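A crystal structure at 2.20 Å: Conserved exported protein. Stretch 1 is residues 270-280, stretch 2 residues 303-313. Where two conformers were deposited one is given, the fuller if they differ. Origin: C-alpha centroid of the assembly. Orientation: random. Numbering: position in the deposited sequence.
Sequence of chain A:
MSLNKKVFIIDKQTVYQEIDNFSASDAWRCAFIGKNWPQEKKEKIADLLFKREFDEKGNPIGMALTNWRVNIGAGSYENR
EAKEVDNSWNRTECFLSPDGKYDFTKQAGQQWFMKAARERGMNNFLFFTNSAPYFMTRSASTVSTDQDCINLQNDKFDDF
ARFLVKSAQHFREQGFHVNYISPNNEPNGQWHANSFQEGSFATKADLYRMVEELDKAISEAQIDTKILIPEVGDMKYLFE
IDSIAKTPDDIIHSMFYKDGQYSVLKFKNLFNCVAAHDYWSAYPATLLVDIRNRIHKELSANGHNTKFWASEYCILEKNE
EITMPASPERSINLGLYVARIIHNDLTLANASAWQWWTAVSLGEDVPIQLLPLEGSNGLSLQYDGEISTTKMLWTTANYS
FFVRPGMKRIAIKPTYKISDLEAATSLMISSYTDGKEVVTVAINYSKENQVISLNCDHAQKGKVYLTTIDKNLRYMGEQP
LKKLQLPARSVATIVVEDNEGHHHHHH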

# COMPACT_ATOMS: atom_id res chain seq x y z
N LEU A 270 -12.88 -10.64 -11.04
CA LEU A 270 -11.68 -10.73 -10.23
C LEU A 270 -10.61 -9.83 -10.83
O LEU A 270 -10.37 -9.87 -12.04
CB LEU A 270 -11.14 -12.16 -10.20
CG LEU A 270 -9.91 -12.41 -9.30
CD1 LEU A 270 -10.26 -12.55 -7.82
CD2 LEU A 270 -9.09 -13.64 -9.81
N PHE A 271 -9.98 -9.03 -9.98
CA PHE A 271 -8.74 -8.40 -10.36
C PHE A 271 -7.65 -9.47 -10.34
O PHE A 271 -7.41 -10.09 -9.28
CB PHE A 271 -8.40 -7.27 -9.39
CG PHE A 271 -7.13 -6.55 -9.72
CD1 PHE A 271 -6.74 -6.35 -11.06
CD2 PHE A 271 -6.33 -6.01 -8.70
CE1 PHE A 271 -5.56 -5.65 -11.36
CE2 PHE A 271 -5.15 -5.33 -9.00
CZ PHE A 271 -4.76 -5.17 -10.33
N ASN A 272 -7.00 -9.68 -11.49
CA ASN A 272 -6.06 -10.78 -11.64
C ASN A 272 -4.71 -10.41 -11.04
O ASN A 272 -3.76 -10.05 -11.74
CB ASN A 272 -5.94 -11.20 -13.13
CG ASN A 272 -4.98 -12.38 -13.35
OD1 ASN A 272 -4.86 -13.27 -12.51
ND2 ASN A 272 -4.30 -12.37 -14.49
N CYS A 273 -4.64 -10.58 -9.72
CA CYS A 273 -3.60 -10.00 -8.88
C CYS A 273 -3.79 -10.57 -7.49
O CYS A 273 -4.91 -10.73 -7.01
CB CYS A 273 -3.74 -8.46 -8.82
SG CYS A 273 -2.50 -7.60 -7.85
N VAL A 274 -2.68 -10.90 -6.84
CA VAL A 274 -2.66 -11.36 -5.45
C VAL A 274 -2.13 -10.19 -4.58
O VAL A 274 -1.10 -9.59 -4.90
CB VAL A 274 -1.72 -12.57 -5.32
CG1 VAL A 274 -1.56 -13.03 -3.86
CG2 VAL A 274 -2.18 -13.71 -6.20
N ALA A 275 -2.84 -9.88 -3.50
CA ALA A 275 -2.41 -8.85 -2.55
C ALA A 275 -1.95 -9.44 -1.24
O ALA A 275 -2.68 -10.20 -0.60
CB ALA A 275 -3.55 -7.82 -2.28
N ALA A 276 -0.74 -9.07 -0.83
CA ALA A 276 -0.25 -9.42 0.50
C ALA A 276 0.53 -8.25 1.10
O ALA A 276 0.98 -7.36 0.38
CB ALA A 276 0.62 -10.68 0.46
N HIS A 277 0.68 -8.29 2.42
CA HIS A 277 1.37 -7.25 3.19
C HIS A 277 2.81 -7.62 3.46
O HIS A 277 3.15 -8.81 3.55
CB HIS A 277 0.60 -6.99 4.49
CG HIS A 277 -0.84 -6.64 4.26
ND1 HIS A 277 -1.76 -6.53 5.28
CD2 HIS A 277 -1.52 -6.42 3.11
CE1 HIS A 277 -2.94 -6.23 4.78
NE2 HIS A 277 -2.81 -6.12 3.47
N ASP A 278 3.65 -6.60 3.55
CA ASP A 278 5.10 -6.73 3.78
C ASP A 278 5.49 -7.08 5.22
O ASP A 278 6.66 -7.37 5.48
CB ASP A 278 5.78 -5.41 3.44
CG ASP A 278 5.81 -5.16 1.96
OD1 ASP A 278 6.48 -5.92 1.24
OD2 ASP A 278 5.19 -4.17 1.54
N TYR A 279 4.55 -7.01 6.14
CA TYR A 279 4.84 -7.24 7.55
C TYR A 279 5.64 -8.52 7.82
O TYR A 279 5.42 -9.53 7.18
CB TYR A 279 3.54 -7.26 8.35
CG TYR A 279 2.75 -5.96 8.29
CD1 TYR A 279 3.24 -4.80 8.92
CD2 TYR A 279 1.53 -5.89 7.63
CE1 TYR A 279 2.53 -3.60 8.89
CE2 TYR A 279 0.81 -4.69 7.59
CZ TYR A 279 1.32 -3.54 8.23
OH TYR A 279 0.64 -2.36 8.23
N TRP A 280 6.58 -8.44 8.78
CA TRP A 280 7.38 -9.58 9.29
C TRP A 280 8.29 -10.28 8.30
O TRP A 280 8.80 -11.36 8.57
CB TRP A 280 6.51 -10.60 10.04
CG TRP A 280 5.44 -9.95 10.81
CD1 TRP A 280 4.10 -10.05 10.59
CD2 TRP A 280 5.61 -9.04 11.91
NE1 TRP A 280 3.41 -9.26 11.48
CE2 TRP A 280 4.31 -8.62 12.30
CE3 TRP A 280 6.73 -8.53 12.60
CZ2 TRP A 280 4.09 -7.73 13.38
CZ3 TRP A 280 6.52 -7.61 13.67
CH2 TRP A 280 5.20 -7.23 14.04
N GLY A 303 0.61 -19.50 -15.28
CA GLY A 303 0.20 -19.49 -16.69
C GLY A 303 -0.91 -18.50 -16.99
O GLY A 303 -1.60 -18.61 -18.00
N HIS A 304 -1.05 -17.51 -16.10
CA HIS A 304 -2.19 -16.59 -16.16
C HIS A 304 -1.84 -15.09 -16.15
O HIS A 304 -2.75 -14.24 -16.25
CB HIS A 304 -3.15 -16.91 -15.04
CG HIS A 304 -4.43 -17.49 -15.52
ND1 HIS A 304 -4.61 -18.84 -15.73
CD2 HIS A 304 -5.61 -16.89 -15.82
CE1 HIS A 304 -5.85 -19.06 -16.14
NE2 HIS A 304 -6.48 -17.89 -16.20
N ASN A 305 -0.54 -14.81 -16.05
CA ASN A 305 -0.03 -13.44 -16.03
C ASN A 305 -0.61 -12.66 -14.83
O ASN A 305 -0.94 -11.48 -14.94
CB ASN A 305 -0.33 -12.73 -17.37
CG ASN A 305 0.64 -11.58 -17.67
OD1 ASN A 305 1.81 -11.61 -17.28
ND2 ASN A 305 0.16 -10.59 -18.41
N THR A 306 -0.73 -13.33 -13.69
CA THR A 306 -1.29 -12.73 -12.49
C THR A 306 -0.31 -11.74 -11.91
O THR A 306 0.86 -12.01 -11.80
CB THR A 306 -1.67 -13.82 -11.48
OG1 THR A 306 -2.64 -14.67 -12.10
CG2 THR A 306 -2.27 -13.24 -10.17
N LYS A 307 -0.82 -10.55 -11.59
CA LYS A 307 -0.03 -9.53 -10.90
C LYS A 307 0.17 -9.80 -9.39
O LYS A 307 -0.55 -10.59 -8.77
CB LYS A 307 -0.66 -8.15 -11.12
CG LYS A 307 -0.51 -7.58 -12.52
CD LYS A 307 -1.31 -6.33 -12.66
CE LYS A 307 -0.99 -5.64 -13.97
NZ LYS A 307 -1.73 -4.35 -14.10
N PHE A 308 1.17 -9.13 -8.83
CA PHE A 308 1.29 -9.02 -7.39
C PHE A 308 1.18 -7.54 -6.92
O PHE A 308 1.68 -6.65 -7.59
CB PHE A 308 2.61 -9.64 -6.91
CG PHE A 308 2.77 -9.58 -5.41
CD1 PHE A 308 2.00 -10.39 -4.60
CD2 PHE A 308 3.65 -8.67 -4.85
CE1 PHE A 308 2.13 -10.32 -3.22
CE2 PHE A 308 3.77 -8.57 -3.48
CZ PHE A 308 3.02 -9.39 -2.66
N TRP A 309 0.51 -7.32 -5.79
CA TRP A 309 0.45 -6.01 -5.11
C TRP A 309 0.89 -6.18 -3.66
O TRP A 309 0.37 -7.04 -2.92
CB TRP A 309 -0.97 -5.43 -5.11
CG TRP A 309 -1.42 -4.67 -6.34
CD1 TRP A 309 -0.86 -4.73 -7.61
CD2 TRP A 309 -2.53 -3.76 -6.44
NE1 TRP A 309 -1.56 -3.90 -8.46
CE2 TRP A 309 -2.58 -3.30 -7.77
CE3 TRP A 309 -3.49 -3.27 -5.51
CZ2 TRP A 309 -3.55 -2.40 -8.21
CZ3 TRP A 309 -4.46 -2.37 -5.96
CH2 TRP A 309 -4.47 -1.94 -7.30
N ALA A 310 1.87 -5.38 -3.26
CA ALA A 310 2.20 -5.24 -1.84
C ALA A 310 1.20 -4.19 -1.32
O ALA A 310 1.20 -3.03 -1.75
CB ALA A 310 3.68 -4.85 -1.64
N SER A 311 0.26 -4.61 -0.48
CA SER A 311 -0.93 -3.78 -0.28
C SER A 311 -1.09 -3.16 1.11
O SER A 311 -2.09 -2.51 1.39
CB SER A 311 -2.19 -4.57 -0.63
OG SER A 311 -2.23 -5.76 0.16
N GLU A 312 -0.11 -3.39 1.99
CA GLU A 312 -0.09 -2.73 3.30
C GLU A 312 1.25 -2.90 3.96
O GLU A 312 1.78 -3.99 4.00
CB GLU A 312 -1.18 -3.26 4.23
CG GLU A 312 -1.46 -2.32 5.42
CD GLU A 312 -2.29 -2.95 6.51
OE1 GLU A 312 -3.45 -3.35 6.26
OE2 GLU A 312 -1.79 -3.03 7.64
N TYR A 313 1.79 -1.80 4.47
CA TYR A 313 2.95 -1.84 5.35
C TYR A 313 3.03 -0.59 6.24
O TYR A 313 2.63 0.50 5.82
CB TYR A 313 4.26 -1.96 4.57
CG TYR A 313 5.46 -2.06 5.48
CD1 TYR A 313 5.66 -3.21 6.28
CD2 TYR A 313 6.36 -0.98 5.62
CE1 TYR A 313 6.73 -3.30 7.14
CE2 TYR A 313 7.43 -1.05 6.47
CZ TYR A 313 7.62 -2.20 7.24
OH TYR A 313 8.70 -2.26 8.09

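The two stretches are joined through a pair of parallel β-strands, by a ladder of backbone hydrogen bonds, with side-chain contacts at both ends. The strands 273-276 and 307-310 run in the same direction, their axes 21° apart. The ladder begins with Lys307 N to Asn272 O (3.0 Å). Val274 N then donates to Lys307 O (2.9 Å), and Trp309 N to Val274 O (2.9 Å). Ala276 N to Trp309 O (3.1 Å) and Ser311 N to Ala276 O (3.0 Å) follow. Beyond the paired strands, Asp278 N reaches Glu312 O (3.2 Å).

At the start, the Asn272 amide uses both its ends. Asn272 ND2 donates to His304 O (3.0 Å), and Asn272 OD1 accepts from Thr306 OG1 (2.7 Å). An amide suits this place because it carries a donor and an acceptor side by side.

Cys273, Ala275, Lys307 and Trp309 share one face of the sheet. Cys273 SG lies over the indole, 3.6 Å from the centroid of the five-membered ring of Trp309. Phe271 turns its edge to the face of the same indole, with Phe271 CE2 3.4 Å from Trp309 CZ2. The Lys307 side chain is extended, and its end leads away from stretch 1. On the other face, the Phe308 ring packs against Val274 and Ala276; Phe308 CD1 is 4.4 Å from Val274 CB and Phe308 CE1 is 4.0 Å from Ala276 CB.

Glu312 is buried and faces stretch 1. Glu312 CB sits over the face of the His277 ring, 3.2 Å from its centroid. Glu312 OE2 accepts a short hydrogen bond from Tyr279 OH (2.6 Å), which gives the buried acid a polar partner. Tyr279 also meets Tyr313, Tyr279 CD1 to Tyr313 CD1 at 3.9 Å, with the rings oblique. Together the stretches bury 1004 Å², counting both sides.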